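PDB 4EL6: IL-4-inducing protein from Schistosoma mansoni, which triggers interleukin-4 release from basophils independently of antigen by binding IgE, an activity mediated by its beta/gamma-crystallin fold. Local coordinates for residues K6-Q10 / Y54-F58; E14-R18 / C75-F79; L57-Y63 / G86-K91. All coordinates share one frame. Residues are numbered along the deposited sequence.

Contact 1: residues K6-Q10 / Y54-F58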
ATOM      1  N   LYS A   6     -12.393  -4.121   5.542  1.00 26.15           N
ATOM      2  CA  LYS A   6     -12.261  -3.143   6.566  1.00 28.53           C
ATOM      3  C   LYS A   6     -10.813  -2.760   6.710  1.00 25.98           C
ATOM      4  O   LYS A   6     -10.513  -1.671   7.153  1.00 30.57           O
ATOM      5  CB  LYS A   6     -12.771  -3.723   7.869  1.00 35.59           C
ATOM      6  CG  LYS A   6     -14.236  -4.136   7.811  1.00 42.45           C
ATOM      7  CD  LYS A   6     -15.141  -3.216   8.633  1.00 49.78           C
ATOM      8  CE  LYS A   6     -16.640  -3.489   8.401  1.00 53.44           C
ATOM      9  NZ  LYS A   6     -17.204  -2.886   7.148  1.00 52.76           N
ATOM     10  N   TYR A   7      -9.907  -3.664   6.360  1.00 22.47           N
ATOM     11  CA  TYR A   7      -8.497  -3.390   6.663  1.00 24.28           C
ATOM     12  C   TYR A   7      -7.557  -3.370   5.440  1.00 23.19           C
ATOM     13  O   TYR A   7      -6.458  -2.701   5.532  1.00 26.60           O
ATOM     14  CB  TYR A   7      -7.997  -4.374   7.706  1.00 25.99           C
ATOM     15  CG  TYR A   7      -8.216  -5.744   7.271  1.00 28.08           C
ATOM     16  CD1 TYR A   7      -7.315  -6.354   6.382  1.00 33.38           C
ATOM     17  CD2 TYR A   7      -9.370  -6.433   7.633  1.00 32.93           C
ATOM     18  CE1 TYR A   7      -7.524  -7.643   5.924  1.00 33.09           C
ATOM     19  CE2 TYR A   7      -9.616  -7.721   7.156  1.00 35.28           C
ATOM     20  CZ  TYR A   7      -8.681  -8.327   6.299  1.00 38.63           C
ATOM     21  OH  TYR A   7      -8.868  -9.622   5.836  1.00 41.54           O
ATOM     22  N   CYS A   8      -8.104  -3.922   4.336  1.00 17.34           N
ATOM     23  CA  CYS A   8      -7.366  -4.241   3.112  0.51 15.75           C
ATOM     24  C   CYS A   8      -6.790  -3.009   2.483  1.00 15.26           C
ATOM     25  O   CYS A   8      -7.157  -1.892   2.823  1.00 17.91           O
ATOM     26  CB  CYS A   8      -8.235  -4.960   2.074  0.51 15.77           C
ATOM     27  SG  CYS A   8      -9.213  -3.975   0.928  0.51 17.24           S
ATOM     28  N   LEU A   9      -5.883  -3.245   1.563  1.00 13.62           N
ATOM     29  CA  LEU A   9      -5.297  -2.221   0.771  1.00 11.66           C
ATOM     30  C   LEU A   9      -6.083  -2.286  -0.537  1.00 11.37           C
ATOM     31  O   LEU A   9      -6.296  -3.424  -1.124  1.00  9.49           O
ATOM     32  CB  LEU A   9      -3.806  -2.574   0.525  1.00 11.00           C
ATOM     33  CG  LEU A   9      -3.042  -1.609  -0.377  1.00 10.98           C
ATOM     34  CD1 LEU A   9      -2.823  -0.264   0.282  1.00 11.41           C
ATOM     35  CD2 LEU A   9      -1.706  -2.225  -0.776  1.00 10.85           C
ATOM     36  N   GLN A  10      -6.518  -1.109  -1.024  1.00 10.83           N
ATOM     37  CA  GLN A  10      -7.248  -1.004  -2.277  1.00 10.72           C
ATOM     38  C   GLN A  10      -6.433  -0.389  -3.387  1.00 10.22           C
ATOM     39  O   GLN A  10      -5.867   0.672  -3.171  1.00  9.11           O
ATOM     40  CB  GLN A  10      -8.540  -0.183  -2.076  1.00 12.77           C
ATOM     41  CG  GLN A  10      -9.519  -0.744  -1.022  1.00 14.35           C
ATOM     42  CD  GLN A  10     -10.483   0.327  -0.542  1.00 19.78           C
ATOM     43  OE1 GLN A  10     -10.122   1.491  -0.450  1.00 23.73           O
ATOM     44  NE2 GLN A  10     -11.703  -0.070  -0.202  1.00 21.45           N
ATOM     45  N   TYR A  54      -1.653  -0.258   8.702  1.00 12.52           N
ATOM     46  CA  TYR A  54      -0.698   0.634   8.032  1.00 10.90           C
ATOM     47  C   TYR A  54      -0.018  -0.205   6.973  1.00 10.95           C
ATOM     48  O   TYR A  54       0.373  -1.318   7.275  1.00 13.14           O
ATOM     49  CB  TYR A  54       0.354   1.230   8.998  1.00 11.70           C
ATOM     50  CG  TYR A  54       1.105   2.381   8.375  1.00 12.08           C
ATOM     51  CD1 TYR A  54       2.228   2.162   7.576  1.00 12.31           C
ATOM     52  CD2 TYR A  54       0.728   3.679   8.588  1.00 12.81           C
ATOM     53  CE1 TYR A  54       2.882   3.182   6.952  1.00 11.45           C
ATOM     54  CE2 TYR A  54       1.383   4.732   7.991  1.00 12.74           C
ATOM     55  CZ  TYR A  54       2.498   4.475   7.185  1.00 13.02           C
ATOM     56  OH  TYR A  54       3.135   5.492   6.575  1.00 13.69           O
ATOM     57  N   TRP A  55       0.109   0.309   5.743  1.00  9.23           N
ATOM     58  CA  TRP A  55       0.629  -0.496   4.649  1.00  8.24           C
ATOM     59  C   TRP A  55       1.872   0.126   4.050  1.00  8.15           C
ATOM     60  O   TRP A  55       1.918   1.330   3.843  1.00  8.23           O
ATOM     61  CB  TRP A  55      -0.421  -0.657   3.579  1.00  7.63           C
ATOM     62  CG  TRP A  55      -1.614  -1.489   3.967  1.00  7.27           C
ATOM     63  CD1 TRP A  55      -2.746  -1.100   4.699  1.00  7.64           C
ATOM     64  CD2 TRP A  55      -1.793  -2.875   3.665  1.00  7.21           C
ATOM     65  NE1 TRP A  55      -3.616  -2.187   4.857  1.00  7.96           N
ATOM     66  CE2 TRP A  55      -3.105  -3.261   4.209  1.00  7.01           C
ATOM     67  CE3 TRP A  55      -1.045  -3.831   2.936  1.00  7.44           C
ATOM     68  CZ2 TRP A  55      -3.599  -4.530   4.006  1.00  7.60           C
ATOM     69  CZ3 TRP A  55      -1.601  -5.103   2.753  1.00  7.73           C
ATOM     70  CH2 TRP A  55      -2.842  -5.411   3.315  1.00  7.05           C
ATOM     71  N   TYR A  56       2.906  -0.674   3.791  1.00  8.28           N
ATOM     72  CA  TYR A  56       4.074  -0.245   3.034  1.00  8.05           C
ATOM     73  C   TYR A  56       4.109  -0.895   1.659  1.00  8.06           C
ATOM     74  O   TYR A  56       3.939  -2.126   1.481  1.00  6.82           O
ATOM     75  CB  TYR A  56       5.336  -0.627   3.800  1.00  8.66           C
ATOM     76  CG  TYR A  56       5.655   0.298   4.945  1.00  9.68           C
ATOM     77  CD1 TYR A  56       5.938   1.632   4.694  1.00 11.44           C
ATOM     78  CD2 TYR A  56       5.641  -0.163   6.271  1.00 11.25           C
ATOM     79  CE1 TYR A  56       6.248   2.489   5.744  1.00 12.51           C
ATOM     80  CE2 TYR A  56       5.906   0.733   7.295  1.00 12.42           C
ATOM     81  CZ  TYR A  56       6.272   2.003   6.989  1.00 13.33           C
ATOM     82  OH  TYR A  56       6.559   2.871   8.035  1.00 19.71           O
ATOM     83  N   LEU A  57       4.332  -0.060   0.656  1.00  7.39           N
ATOM     84  CA  LEU A  57       4.529  -0.495  -0.733  1.00  7.81           C
ATOM     85  C   LEU A  57       5.969  -0.262  -1.131  1.00  7.36           C
ATOM     86  O   LEU A  57       6.540   0.771  -0.763  1.00  7.02           O
ATOM     87  CB  LEU A  57       3.693   0.341  -1.696  1.00  8.59           C
ATOM     88  CG  LEU A  57       2.293   0.660  -1.296  1.00 10.67           C
ATOM     89  CD1 LEU A  57       1.523   1.472  -2.315  1.00 11.70           C
ATOM     90  CD2 LEU A  57       1.559  -0.544  -1.018  1.00 11.68           C
ATOM     91  N   PHE A  58       6.582  -1.217  -1.824  1.00  6.52           N
ATOM     92  CA  PHE A  58       7.954  -1.212  -2.156  1.00  6.26           C
ATOM     93  C   PHE A  58       8.177  -1.393  -3.643  1.00  6.56           C
ATOM     94  O   PHE A  58       7.413  -2.140  -4.295  1.00  6.34           O
ATOM     95  CB  PHE A  58       8.629  -2.437  -1.482  1.00  6.35           C
ATOM     96  CG  PHE A  58       8.599  -2.381   0.004  1.00  6.42           C
ATOM     97  CD1 PHE A  58       7.506  -2.899   0.697  1.00  6.67           C
ATOM     98  CD2 PHE A  58       9.690  -1.854   0.745  1.00  6.68           C
ATOM     99  CE1 PHE A  58       7.500  -2.913   2.073  1.00  6.60           C
ATOM    100  CE2 PHE A  58       9.652  -1.828   2.123  1.00  6.71           C
ATOM    101  CZ  PHE A  58       8.545  -2.308   2.786  1.00  6.71           C
TER

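Contact 2: residues E14-R18 / C75-F79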
ATOM      1  N   GLU A  14      -7.473   3.289 -12.149  1.00 12.37           N
ATOM      2  CA  GLU A  14      -7.437   4.661 -12.608  1.00 12.81           C
ATOM      3  C   GLU A  14      -7.140   5.604 -11.459  1.00 11.67           C
ATOM      4  O   GLU A  14      -7.235   5.239 -10.280  1.00 10.20           O
ATOM      5  CB  GLU A  14      -8.770   5.038 -13.234  1.00 16.61           C
ATOM      6  CG  GLU A  14      -8.997   4.403 -14.611  1.00 20.49           C
ATOM      7  CD  GLU A  14     -10.445   4.536 -14.984  1.00 26.11           C
ATOM      8  OE1 GLU A  14     -10.876   5.702 -15.107  1.00 30.87           O
ATOM      9  OE2 GLU A  14     -11.148   3.492 -15.082  1.00 30.71           O
ATOM     10  N   THR A  15      -6.768   6.816 -11.784  1.00 10.53           N
ATOM     11  CA  THR A  15      -6.557   7.805 -10.757  1.00 10.33           C
ATOM     12  C   THR A  15      -7.879   8.193 -10.116  1.00  9.21           C
ATOM     13  O   THR A  15      -8.939   7.912 -10.631  1.00  9.42           O
ATOM     14  CB  THR A  15      -5.877   9.100 -11.310  1.00 10.58           C
ATOM     15  OG1 THR A  15      -6.726   9.595 -12.295  1.00 11.66           O
ATOM     16  CG2 THR A  15      -4.482   8.900 -11.894  1.00 11.71           C
ATOM     17  N   TYR A  16      -7.780   8.811  -8.947  1.00  8.44           N
ATOM     18  CA  TYR A  16      -8.905   9.224  -8.114  1.00  8.71           C
ATOM     19  C   TYR A  16      -9.937   8.118  -7.852  1.00  8.50           C
ATOM     20  O   TYR A  16     -11.157   8.306  -7.933  1.00  8.07           O
ATOM     21  CB  TYR A  16      -9.543  10.463  -8.702  1.00  9.75           C
ATOM     22  CG  TYR A  16      -8.604  11.652  -8.714  1.00 10.12           C
ATOM     23  CD1 TYR A  16      -8.515  12.470  -7.605  1.00 11.28           C
ATOM     24  CD2 TYR A  16      -7.886  11.942  -9.826  1.00 12.66           C
ATOM     25  CE1 TYR A  16      -7.661  13.559  -7.590  1.00 12.37           C
ATOM     26  CE2 TYR A  16      -7.028  12.998  -9.830  1.00 13.31           C
ATOM     27  CZ  TYR A  16      -6.948  13.810  -8.722  1.00 13.59           C
ATOM     28  OH  TYR A  16      -6.077  14.904  -8.797  1.00 16.50           O
ATOM     29  N   GLU A  17      -9.417   6.918  -7.592  1.00  7.89           N
ATOM     30  CA  GLU A  17     -10.244   5.810  -7.085  1.00  9.09           C
ATOM     31  C   GLU A  17     -11.361   5.397  -8.059  1.00  9.33           C
ATOM     32  O   GLU A  17     -12.456   5.034  -7.624  1.00  9.76           O
ATOM     33  CB  GLU A  17     -10.739   6.132  -5.668  1.00  8.92           C
ATOM     34  CG  GLU A  17      -9.623   6.446  -4.672  1.00  9.10           C
ATOM     35  CD  GLU A  17      -9.056   7.865  -4.710  1.00  8.67           C
ATOM     36  OE1 GLU A  17      -7.817   8.031  -4.505  1.00  8.86           O
ATOM     37  OE2 GLU A  17      -9.816   8.840  -4.961  1.00  9.13           O
ATOM     38  N   ARG A  18     -11.046   5.431  -9.346  1.00 11.01           N
ATOM     39  CA  ARG A  18     -11.991   5.020 -10.395  1.00 12.59           C
ATOM     40  C   ARG A  18     -11.525   3.704 -11.007  1.00 13.81           C
ATOM     41  O   ARG A  18     -10.353   3.341 -10.965  1.00 11.73           O
ATOM     42  CB  ARG A  18     -12.036   6.092 -11.484  1.00 13.10           C
ATOM     43  CG  ARG A  18     -12.714   7.337 -10.954  1.00 13.10           C
ATOM     44  CD  ARG A  18     -12.551   8.542 -11.791  1.00 13.45           C
ATOM     45  NE  ARG A  18     -11.203   8.956 -12.051  1.00 14.65           N
ATOM     46  CZ  ARG A  18     -10.814   9.966 -12.808  1.00 16.70           C
ATOM     47  NH1 ARG A  18     -11.710  10.713 -13.443  1.00 19.20           N
ATOM     48  NH2 ARG A  18      -9.542  10.204 -12.957  1.00 18.18           N
ATOM     49  N   CYS A  75      -5.756   7.977   0.927  1.00 11.84           N
ATOM     50  CA  CYS A  75      -5.626   7.620  -0.493  1.00 10.65           C
ATOM     51  C   CYS A  75      -4.451   8.358  -1.150  1.00 10.23           C
ATOM     52  O   CYS A  75      -4.137   9.553  -0.776  1.00 11.94           O
ATOM     53  CB  CYS A  75      -6.879   7.992  -1.274  1.00 10.67           C
ATOM     54  SG  CYS A  75      -8.312   7.010  -0.814  1.00 10.85           S
ATOM     55  N   ILE A  76      -3.713   7.660  -2.005  1.00  9.35           N
ATOM     56  CA  ILE A  76      -2.887   8.340  -2.968  1.00  9.29           C
ATOM     57  C   ILE A  76      -3.659   8.472  -4.277  1.00  9.24           C
ATOM     58  O   ILE A  76      -3.899   7.503  -4.969  1.00  8.63           O
ATOM     59  CB  ILE A  76      -1.531   7.634  -3.150  1.00  8.94           C
ATOM     60  CG1 ILE A  76      -0.822   7.569  -1.804  1.00  9.45           C
ATOM     61  CG2 ILE A  76      -0.751   8.393  -4.223  1.00  9.12           C
ATOM     62  CD1 ILE A  76       0.373   6.695  -1.831  1.00  9.72           C
ATOM     63  N   ASP A  77      -4.155   9.692  -4.565  1.00  9.15           N
ATOM     64  CA  ASP A  77      -5.068   9.838  -5.667  1.00  9.05           C
ATOM     65  C   ASP A  77      -4.436   9.653  -7.047  1.00  9.14           C
ATOM     66  O   ASP A  77      -5.129   9.341  -8.015  1.00  9.20           O
ATOM     67  CB  ASP A  77      -5.674  11.258  -5.601  1.00  9.82           C
ATOM     68  CG  ASP A  77      -6.659  11.446  -4.467  1.00 10.52           C
ATOM     69  OD1 ASP A  77      -7.315  10.461  -4.007  1.00 10.05           O
ATOM     70  OD2 ASP A  77      -6.819  12.646  -4.101  1.00 10.93           O
ATOM     71  N   ASP A  78      -3.161   9.955  -7.148  1.00  9.05           N
ATOM     72  CA  ASP A  78      -2.446   9.701  -8.430  1.00  9.68           C
ATOM     73  C   ASP A  78      -1.109   9.031  -8.147  1.00 10.34           C
ATOM     74  O   ASP A  78      -0.054   9.655  -7.904  1.00 10.44           O
ATOM     75  CB  ASP A  78      -2.249  10.945  -9.306  1.00 10.82           C
ATOM     76  CG  ASP A  78      -1.628  10.605 -10.625  1.00 12.12           C
ATOM     77  OD1 ASP A  78      -1.174   9.429 -10.826  1.00 13.71           O
ATOM     78  OD2 ASP A  78      -1.734  11.467 -11.534  1.00 15.48           O
ATOM     79  N   PHE A  79      -1.194   7.704  -8.120  1.00 10.03           N
ATOM     80  CA  PHE A  79      -0.053   6.906  -7.705  1.00  9.00           C
ATOM     81  C   PHE A  79       1.067   6.951  -8.771  1.00  9.57           C
ATOM     82  O   PHE A  79       2.206   6.771  -8.463  1.00 10.72           O
ATOM     83  CB  PHE A  79      -0.472   5.482  -7.506  1.00  8.71           C
ATOM     84  CG  PHE A  79       0.595   4.638  -6.835  1.00  7.64           C
ATOM     85  CD1 PHE A  79       0.768   4.739  -5.487  1.00  8.09           C
ATOM     86  CD2 PHE A  79       1.431   3.784  -7.562  1.00  8.06           C
ATOM     87  CE1 PHE A  79       1.757   4.003  -4.837  1.00  7.86           C
ATOM     88  CE2 PHE A  79       2.395   3.022  -6.907  1.00  7.49           C
ATOM     89  CZ  PHE A  79       2.591   3.173  -5.574  1.00  7.27           C
TER

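Contact 3: residues L57-Y63 / G86-K91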
ATOM      1  N   LEU A  57       4.332  -0.060   0.656  1.00  7.39           N
ATOM      2  CA  LEU A  57       4.529  -0.495  -0.733  1.00  7.81           C
ATOM      3  C   LEU A  57       5.969  -0.262  -1.131  1.00  7.36           C
ATOM      4  O   LEU A  57       6.540   0.771  -0.763  1.00  7.02           O
ATOM      5  CB  LEU A  57       3.693   0.341  -1.696  1.00  8.59           C
ATOM      6  CG  LEU A  57       2.293   0.660  -1.296  1.00 10.67           C
ATOM      7  CD1 LEU A  57       1.523   1.472  -2.315  1.00 11.70           C
ATOM      8  CD2 LEU A  57       1.559  -0.544  -1.018  1.00 11.68           C
ATOM      9  N   PHE A  58       6.582  -1.217  -1.824  1.00  6.52           N
ATOM     10  CA  PHE A  58       7.954  -1.212  -2.156  1.00  6.26           C
ATOM     11  C   PHE A  58       8.177  -1.393  -3.643  1.00  6.56           C
ATOM     12  O   PHE A  58       7.413  -2.140  -4.295  1.00  6.34           O
ATOM     13  CB  PHE A  58       8.629  -2.437  -1.482  1.00  6.35           C
ATOM     14  CG  PHE A  58       8.599  -2.381   0.004  1.00  6.42           C
ATOM     15  CD1 PHE A  58       7.506  -2.899   0.697  1.00  6.67           C
ATOM     16  CD2 PHE A  58       9.690  -1.854   0.745  1.00  6.68           C
ATOM     17  CE1 PHE A  58       7.500  -2.913   2.073  1.00  6.60           C
ATOM     18  CE2 PHE A  58       9.652  -1.828   2.123  1.00  6.71           C
ATOM     19  CZ  PHE A  58       8.545  -2.308   2.786  1.00  6.71           C
ATOM     20  N   ASP A  59       9.234  -0.767  -4.221  1.00  6.66           N
ATOM     21  CA  ASP A  59       9.473  -0.940  -5.656  1.00  7.15           C
ATOM     22  C   ASP A  59      10.443  -2.076  -5.967  1.00  7.49           C
ATOM     23  O   ASP A  59      10.768  -2.261  -7.137  1.00  8.07           O
ATOM     24  CB  ASP A  59       9.885   0.362  -6.361  1.00  7.15           C
ATOM     25  CG  ASP A  59      11.405   0.663  -6.255  1.00  7.36           C
ATOM     26  OD1 ASP A  59      12.103   0.175  -5.335  1.00  7.49           O
ATOM     27  OD2 ASP A  59      11.900   1.420  -7.150  1.00  9.04           O
ATOM     28  N   ASN A  60      10.828  -2.882  -4.949  1.00  8.21           N
ATOM     29  CA  ASN A  60      11.559  -4.111  -5.231  1.00  9.12           C
ATOM     30  C   ASN A  60      10.990  -5.184  -4.399  1.00  8.48           C
ATOM     31  O   ASN A  60      10.086  -4.954  -3.599  1.00  7.54           O
ATOM     32  CB  ASN A  60      13.016  -3.881  -4.966  1.00 11.23           C
ATOM     33  CG  ASN A  60      13.901  -4.882  -5.646  1.00 12.87           C
ATOM     34  OD1 ASN A  60      13.485  -5.810  -6.331  1.00 12.95           O
ATOM     35  ND2 ASN A  60      15.186  -4.633  -5.503  1.00 19.77           N
ATOM     36  N   VAL A  61      11.331  -6.398  -4.737  1.00  8.07           N
ATOM     37  CA  VAL A  61      10.800  -7.564  -3.996  1.00  7.44           C
ATOM     38  C   VAL A  61      11.384  -7.674  -2.571  1.00  7.87           C
ATOM     39  O   VAL A  61      12.381  -7.016  -2.191  1.00  6.51           O
ATOM     40  CB  VAL A  61      11.054  -8.858  -4.796  1.00  7.99           C
ATOM     41  CG1 VAL A  61      10.425  -8.804  -6.179  1.00  8.43           C
ATOM     42  CG2 VAL A  61      12.556  -9.138  -4.844  1.00  8.22           C
ATOM     43  N   ASN A  62      10.699  -8.459  -1.749  1.00  6.86           N
ATOM     44  CA  ASN A  62      11.159  -8.776  -0.429  1.00  7.42           C
ATOM     45  C   ASN A  62      11.389  -7.530   0.451  1.00  7.21           C
ATOM     46  O   ASN A  62      12.290  -7.500   1.271  1.00  7.50           O
ATOM     47  CB  ASN A  62      12.346  -9.723  -0.481  1.00  7.58           C
ATOM     48  CG  ASN A  62      11.982 -11.068  -1.174  1.00  8.38           C
ATOM     49  OD1 ASN A  62      10.851 -11.537  -1.122  1.00  8.97           O
ATOM     50  ND2 ASN A  62      12.925 -11.584  -1.876  1.00  9.70           N
ATOM     51  N   TYR A  63      10.508  -6.551   0.268  1.00  6.84           N
ATOM     52  CA  TYR A  63      10.389  -5.401   1.184  1.00  7.17           C
ATOM     53  C   TYR A  63      11.688  -4.631   1.143  1.00  7.99           C
ATOM     54  O   TYR A  63      12.194  -4.198   2.165  1.00  8.76           O
ATOM     55  CB  TYR A  63      10.008  -5.873   2.577  1.00  7.48           C
ATOM     56  CG  TYR A  63       8.922  -6.947   2.532  1.00  7.32           C
ATOM     57  CD1 TYR A  63       7.655  -6.666   1.995  1.00  6.81           C
ATOM     58  CD2 TYR A  63       9.172  -8.217   3.010  1.00  7.61           C
ATOM     59  CE1 TYR A  63       6.685  -7.652   1.912  1.00  7.34           C
ATOM     60  CE2 TYR A  63       8.169  -9.245   2.904  1.00  8.47           C
ATOM     61  CZ  TYR A  63       6.956  -8.940   2.373  1.00  8.30           C
ATOM     62  OH  TYR A  63       5.918  -9.837   2.311  1.00  9.69           O
ATOM     63  N   GLY A  86       5.575   1.325  -9.974  1.00  7.17           N
ATOM     64  CA  GLY A  86       5.364  -0.103  -9.984  1.00  7.05           C
ATOM     65  C   GLY A  86       5.695  -0.725  -8.675  1.00  7.24           C
ATOM     66  O   GLY A  86       6.806  -0.547  -8.095  1.00  8.01           O
ATOM     67  N   ILE A  87       4.707  -1.436  -8.116  1.00  7.33           N
ATOM     68  CA  ILE A  87       4.827  -2.045  -6.774  1.00  7.10           C
ATOM     69  C   ILE A  87       5.274  -3.500  -6.946  1.00  6.72           C
ATOM     70  O   ILE A  87       4.607  -4.296  -7.675  1.00  6.89           O
ATOM     71  CB  ILE A  87       3.497  -2.041  -6.068  1.00  7.18           C
ATOM     72  CG1 ILE A  87       2.931  -0.608  -5.980  1.00  7.03           C
ATOM     73  CG2 ILE A  87       3.651  -2.632  -4.637  1.00  6.93           C
ATOM     74  CD1 ILE A  87       1.442  -0.583  -5.722  1.00  6.87           C
ATOM     75  N   SER A  88       6.390  -3.836  -6.306  1.00  6.71           N
ATOM     76  CA  SER A  88       6.974  -5.183  -6.349  1.00  6.53           C
ATOM     77  C   SER A  88       6.741  -5.995  -5.095  1.00  6.19           C
ATOM     78  O   SER A  88       6.884  -7.207  -5.161  1.00  6.26           O
ATOM     79  CB  SER A  88       8.462  -5.183  -6.713  1.00  6.96           C
ATOM     80  OG  SER A  88       8.612  -4.855  -8.066  1.00  6.72           O
ATOM     81  N   SER A  89       6.469  -5.355  -3.962  1.00  5.94           N
ATOM     82  CA  SER A  89       6.077  -6.095  -2.727  1.00  6.09           C
ATOM     83  C   SER A  89       5.277  -5.168  -1.852  1.00  5.93           C
ATOM     84  O   SER A  89       5.358  -3.912  -1.923  1.00  5.77           O
ATOM     85  CB  SER A  89       7.254  -6.731  -2.008  1.00  6.16           C
ATOM     86  OG  SER A  89       8.267  -5.804  -1.557  1.00  6.66           O
ATOM     87  N   ILE A  90       4.538  -5.744  -0.940  1.00  6.00           N
ATOM     88  CA  ILE A  90       3.639  -4.985  -0.130  1.00  6.26           C
ATOM     89  C   ILE A  90       3.687  -5.595   1.258  1.00  7.34           C
ATOM     90  O   ILE A  90       3.504  -6.835   1.381  1.00  6.76           O
ATOM     91  CB  ILE A  90       2.162  -5.088  -0.648  1.00  6.72           C
ATOM     92  CG1 ILE A  90       2.003  -4.480  -2.091  1.00  6.92           C
ATOM     93  CG2 ILE A  90       1.229  -4.456   0.381  1.00  7.12           C
ATOM     94  CD1 ILE A  90       0.676  -4.788  -2.734  1.00  7.13           C
ATOM     95  N   LYS A  91       3.826  -4.771   2.292  1.00  7.62           N
ATOM     96  CA  LYS A  91       3.820  -5.266   3.689  1.00  8.85           C
ATOM     97  C   LYS A  91       2.660  -4.667   4.472  1.00  8.43           C
ATOM     98  O   LYS A  91       2.433  -3.492   4.403  1.00  8.39           O
ATOM     99  CB  LYS A  91       5.098  -5.028   4.418  1.00  9.78           C
ATOM    100  CG  LYS A  91       5.164  -5.778   5.735  1.00 11.89           C
ATOM    101  CD  LYS A  91       6.526  -5.669   6.395  1.00 13.76           C
ATOM    102  CE  LYS A  91       7.421  -6.783   5.874  1.00 18.19           C
ATOM    103  NZ  LYS A  91       8.562  -7.068   6.782  1.00 20.57           N
TER
HETATM  104  O   HOH W   1       8.798  -2.302  -8.908  1.00 13.65           O

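Contact 1: residues K6-Q10 / Y54-F58
Trp55 and Leu9 bury most of the surface in this contact, where the two sheets of the crystallin-like domain meet through side chains and no backbone pairing occurs. Their CA atoms lie 7.3 Å apart, and both CA-to-CB bonds point into the gap. The indole lies flat against the leucine: Leu9 CB sits 3.7 Å from the centroid of the six-membered ring of Trp55 and only 8° off its normal, a well-centred CH-pi contact. The same face covers the start of the strand, with Leu9 N 3.6 Å from Trp55 CZ2. A hydrogen bond fixes the ring at its edge, where Trp55 NE1 donates to Tyr7 O over 3.0 Å with an N-H...O angle of 150°. The one polar atom of the indole is thus satisfied by a main-chain carbonyl just ahead of strand 9-12, while Leu9 CB covers one face of the ring. This bond also ties the N-terminal segment to the second sheet. Farther along, the methyl Leu9 CD2 meets Leu57 CD2 at 3.7 Å. Leu57 lies two residues beyond Trp55 and so points into the same interior, whereas the intervening Tyr56 points away. The whole is a buried part of the core between the sheets, near the centre of the chain. Val24 of strand 21-24 touches both Leu9 and Trp55, Ile90 and Arg92 of strand 89-95 touch the indole, and Leu57 rests on Leu70 of strand 67-71.

Contact 2: residues E14-R18 / C75-F79
The Tyr16 side chain (chi1 m) lies so that Asp77 O is over one ring face, and Tyr16 CE1 packs on Asp77 CB at 3.6 Å. The same carbonyl, Asp77 O, accepts a hydrogen bond from Tyr16 N at 2.9 Å with an almost straight N-H...O angle of 178°. Tyr16 and Glu17 both adopt left-handed backbone conformations (phi/psi 51/42° and 62/37°), which turn the chain at the bend. Residues 14-18 form this bend between strands 9-12 and 21-24, consistent with the folded hairpin of a beta/gamma-crystallin Greek key; as in other such motifs, a serine from a later strand, here Ser39 of strand 39-41, secures it by hydrogen bonds of its OG to Glu14 O and Glu17 N. Arg18 curls back within the bend, its NE donating to Thr15 O at 2.9 Å and its NH2 to Thr15 OG1 at 3.0 Å. Glu17 folds at chi2 (81°, p), bringing its OE1 to 3.4 Å from Cys75 CB, next to the Cys41-Cys75 disulfide, and to 2.5 Å from Asp77 OD1. With chi1 near 180°, Asp78 places OD1 3.5 Å from Thr15 CG2, while that oxygen also hydrogen-bonds to Thr80 OG1.

Contact 3: residues L57-Y63 / G86-K91
The folded hairpin between strands 52-58 and 67-71 is held by the buried Ser89, at the start of strand 89-95, as in the beta/gamma-crystallin Greek key. Ser89 OG occupies the centre, donating to Asn60 O at 2.9 Å and accepting from Tyr63 N at 3.0 Å, so one hydroxyl closes the bend of the loop. Asn62 and Tyr63, both in left-handed backbone conformations, turn the chain here. Before the loop, the strands pair antiparallel. Phe58 N donates to Ser89 O at 3.0 Å, and Phe58 O receives Ser88 N at 2.8 Å as well as a weak bond from Ser89 N at 3.4 Å. Two residues thus face Phe58, a classic beta bulge. Beside it, a water donates to Asp59 O (2.6 Å) and Gly86 O (2.8 Å) and accepts from Ser88 OG (2.7 Å), bridging the two segments. Lys91 CE lies over the face of the Tyr63 ring, 3.6 Å from its centroid, as a CH-pi contact; Lys91 NZ, 4.5 Å from the same centroid, adds an off-centre cation-pi interaction. On the face that carries Leu57 and Ile90, Leu57 CD1 meets Ile87 CD1 at 4.0 Å and Leu57 CD2 meets Ile90 CG1 at 4.1 Å. Strand 52-58 runs between strands 67-71 and 89-95 in its sheet; Leu57 and Ile90 reach across to Leu9 of strand 9-12, and Phe58 packs on Ile67 of strand 67-71.

In the fold
Contacts 1 and 3 share Leu57 and Phe58 on strand 52-58, and their centres lie 12 Å apart. They are joined by a probable backbone hydrogen bond, Tyr56 O to Lys91 N at 2.8 Å, and by packing of Trp55 CE3 on Ile90 CG2 at 3.5 Å. Contact 2 is more peripheral, its centre 14 Å from that of contact 1 and 18 Å from that of contact 3. Phe79 connects it to both: its CE1 touches Leu57 CD1 at 3.6 Å and its CE2 touches Ile87 CG1 at 3.8 Å. The bend 14-18, secured by Ser39 outside contact 2, matches contact 3's Ser89-secured bend, consistent with two related Greek keys sharing contact 1's core.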